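Local coordinates for magnetosome protein MamA (Magnetospirillum gryphiswaldense, PDB 3AS8) that probably serves as a tetratricopeptide-repeat scaffold on the magnetosome, assembling into larger complexes through self-recognition and protein-protein contacts, at residues Gly144-His147 with Arg148-Tyr152. Numbering follows the deposited sequence. Where two conformers were deposited one is given.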
ATOM      1  N   GLY A 144      -1.794 -15.373 -11.316  1.00 19.58           N
ATOM      2  CA  GLY A 144      -3.170 -15.505 -11.745  1.00 20.90           C
ATOM      3  C   GLY A 144      -4.129 -14.386 -11.401  1.00 20.77           C
ATOM      4  O   GLY A 144      -4.938 -14.007 -12.240  1.00 20.75           O
ATOM      5  N   LYS A 145      -4.022 -13.823 -10.184  1.00 18.91           N
ATOM      6  CA  LYS A 145      -4.929 -12.758  -9.786  1.00 18.28           C
ATOM      7  C   LYS A 145      -4.742 -11.560 -10.719  1.00 17.50           C
ATOM      8  O   LYS A 145      -5.641 -10.697 -10.798  1.00 16.33           O
ATOM      9  CB  LYS A 145      -4.760 -12.353  -8.292  1.00 19.16           C
ATOM     10  CG  LYS A 145      -3.471 -11.541  -7.954  1.00 19.60           C
ATOM     11  CD  LYS A 145      -3.388 -11.202  -6.432  1.00 21.58           C
ATOM     12  CE  LYS A 145      -2.172 -10.420  -6.114  1.00 21.92           C
ATOM     13  NZ  LYS A 145      -2.163  -9.902  -4.702  1.00 17.55           N
ATOM     14  N   VAL A 146      -3.550 -11.399 -11.323  1.00 16.55           N
ATOM     15  CA  VAL A 146      -3.337 -10.216 -12.150  1.00 15.84           C
ATOM     16  C   VAL A 146      -4.090 -10.412 -13.495  1.00 16.96           C
ATOM     17  O   VAL A 146      -4.767  -9.505 -14.007  1.00 16.94           O
ATOM     18  CB  VAL A 146      -1.847  -9.890 -12.382  1.00 17.53           C
ATOM     19  CG1 VAL A 146      -1.757  -8.550 -13.282  1.00 17.07           C
ATOM     20  CG2 VAL A 146      -1.190  -9.721 -11.078  1.00 15.94           C
ATOM     21  N   HIS A 147      -3.977 -11.596 -14.089  1.00 16.26           N
ATOM     22  CA  HIS A 147      -4.789 -11.828 -15.313  1.00 17.01           C
ATOM     23  C   HIS A 147      -6.282 -11.692 -15.053  1.00 18.31           C
ATOM     24  O   HIS A 147      -7.024 -11.223 -15.910  1.00 18.10           O
ATOM     25  CB  HIS A 147      -4.519 -13.199 -15.871  1.00 16.05           C
ATOM     26  CG  HIS A 147      -3.250 -13.279 -16.670  1.00 15.76           C
ATOM     27  ND1 HIS A 147      -3.186 -12.855 -17.982  1.00 18.52           N
ATOM     28  CD2 HIS A 147      -2.011 -13.749 -16.362  1.00 18.94           C
ATOM     29  CE1 HIS A 147      -1.963 -13.056 -18.446  1.00 23.06           C
ATOM     30  NE2 HIS A 147      -1.231 -13.590 -17.475  1.00 22.44           N
ATOM     31  N   ARG A 148      -6.722 -12.167 -13.894  1.00 17.51           N
ATOM     32  CA  ARG A 148      -8.127 -12.081 -13.506  0.50 18.48           C
ATOM     33  C   ARG A 148      -8.557 -10.608 -13.402  1.00 18.01           C
ATOM     34  O   ARG A 148      -9.589 -10.213 -13.914  1.00 16.77           O
ATOM     35  CB  ARG A 148      -8.360 -12.857 -12.217  0.50 19.11           C
ATOM     36  CG  ARG A 148      -9.781 -12.887 -11.706  0.50 20.22           C
ATOM     37  CD  ARG A 148     -10.105 -14.193 -10.909  0.50 23.39           C
ATOM     38  NE  ARG A 148      -9.376 -15.437 -11.273  0.50 20.27           N
ATOM     39  CZ  ARG A 148      -9.824 -16.434 -12.051  0.50 22.19           C
ATOM     40  NH1 ARG A 148     -10.980 -16.354 -12.684  0.50 26.46           N
ATOM     41  NH2 ARG A 148      -9.068 -17.505 -12.254  0.50 21.18           N
ATOM     42  N   ALA A 149      -7.736  -9.791 -12.765  1.00 16.99           N
ATOM     43  CA  ALA A 149      -8.024  -8.373 -12.619  1.00 17.48           C
ATOM     44  C   ALA A 149      -8.093  -7.741 -14.036  1.00 16.25           C
ATOM     45  O   ALA A 149      -8.965  -6.924 -14.323  1.00 14.15           O
ATOM     46  CB  ALA A 149      -6.937  -7.653 -11.718  1.00 15.64           C
ATOM     47  N   ILE A 150      -7.215  -8.149 -14.923  1.00 16.61           N
ATOM     48  CA  ILE A 150      -7.191  -7.560 -16.273  1.00 17.13           C
ATOM     49  C   ILE A 150      -8.449  -7.997 -17.040  1.00 17.87           C
ATOM     50  O   ILE A 150      -9.087  -7.189 -17.720  1.00 16.34           O
ATOM     51  CB  ILE A 150      -5.961  -8.020 -17.103  1.00 18.00           C
ATOM     52  CG1 ILE A 150      -4.691  -7.321 -16.692  1.00 15.98           C
ATOM     53  CG2 ILE A 150      -6.158  -7.690 -18.646  1.00 17.45           C
ATOM     54  CD1 ILE A 150      -3.418  -8.207 -17.191  1.00 17.95           C
ATOM     55  N   ALA A 151      -8.817  -9.281 -16.905  1.00 17.25           N
ATOM     56  CA  ALA A 151     -10.075  -9.818 -17.514  1.00 17.60           C
ATOM     57  C   ALA A 151     -11.283  -9.027 -17.095  1.00 19.07           C
ATOM     58  O   ALA A 151     -12.120  -8.626 -17.900  1.00 18.80           O
ATOM     59  CB  ALA A 151     -10.275 -11.290 -17.097  1.00 18.65           C
ATOM     60  N   TYR A 152     -11.401  -8.786 -15.796  1.00 20.45           N
ATOM     61  CA  TYR A 152     -12.539  -8.029 -15.259  1.00 19.99           C
ATOM     62  C   TYR A 152     -12.566  -6.577 -15.771  1.00 18.81           C
ATOM     63  O   TYR A 152     -13.610  -6.059 -16.049  1.00 19.91           O
ATOM     64  CB  TYR A 152     -12.585  -8.121 -13.708  1.00 21.74           C
ATOM     65  CG  TYR A 152     -13.896  -7.607 -13.110  1.00 30.65           C
ATOM     66  CD1 TYR A 152     -15.122  -7.904 -13.728  1.00 36.42           C
ATOM     67  CD2 TYR A 152     -13.925  -6.816 -11.918  1.00 38.69           C
ATOM     68  CE1 TYR A 152     -16.314  -7.448 -13.229  1.00 40.73           C
ATOM     69  CE2 TYR A 152     -15.156  -6.357 -11.388  1.00 41.43           C
ATOM     70  CZ  TYR A 152     -16.335  -6.686 -12.064  1.00 42.86           C
ATOM     71  OH  TYR A 152     -17.561  -6.261 -11.641  1.00 49.06           O
TER
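The amide N of A151 reaches the carbonyl O of H147 at 2.8 Å, the shortest of the four i to i+4 bonds that link 144-147 to 148-152 near the start of helix 144-156. I150 N likewise meets V146 O at 2.9 Å, and that oxygen also has the I150 side chain against it, CG1 at 3.5 Å. With CG1 anti to its own carbonyl carbon (chi1 -77°), I150 runs back toward the preceding turn, where CD1 comes within 4.3 Å of V146 CG1. One step earlier, A149 N approaches K145 O from above the carbonyl plane, 39° out of it, and the methyl CB of A149 rests 3.4 Å from the same oxygen. Helical hairpins stacked side by side make up the tetratricopeptide fold, and here the helix shares its faces accordingly: V146, A149 and I150 pack on F133 of helix 126-139, while A151 touches F167 of helix 160-183. H147 ND1 is hydrogen-bonded to H166 ND1. R148 N closes the first turn on G144 O at 3.1 Å; in one of its two conformers the arginine chain bends at chi3 (-30°) and NH2 reaches N171 OD1, a hydrogen bond that is therefore doubtful.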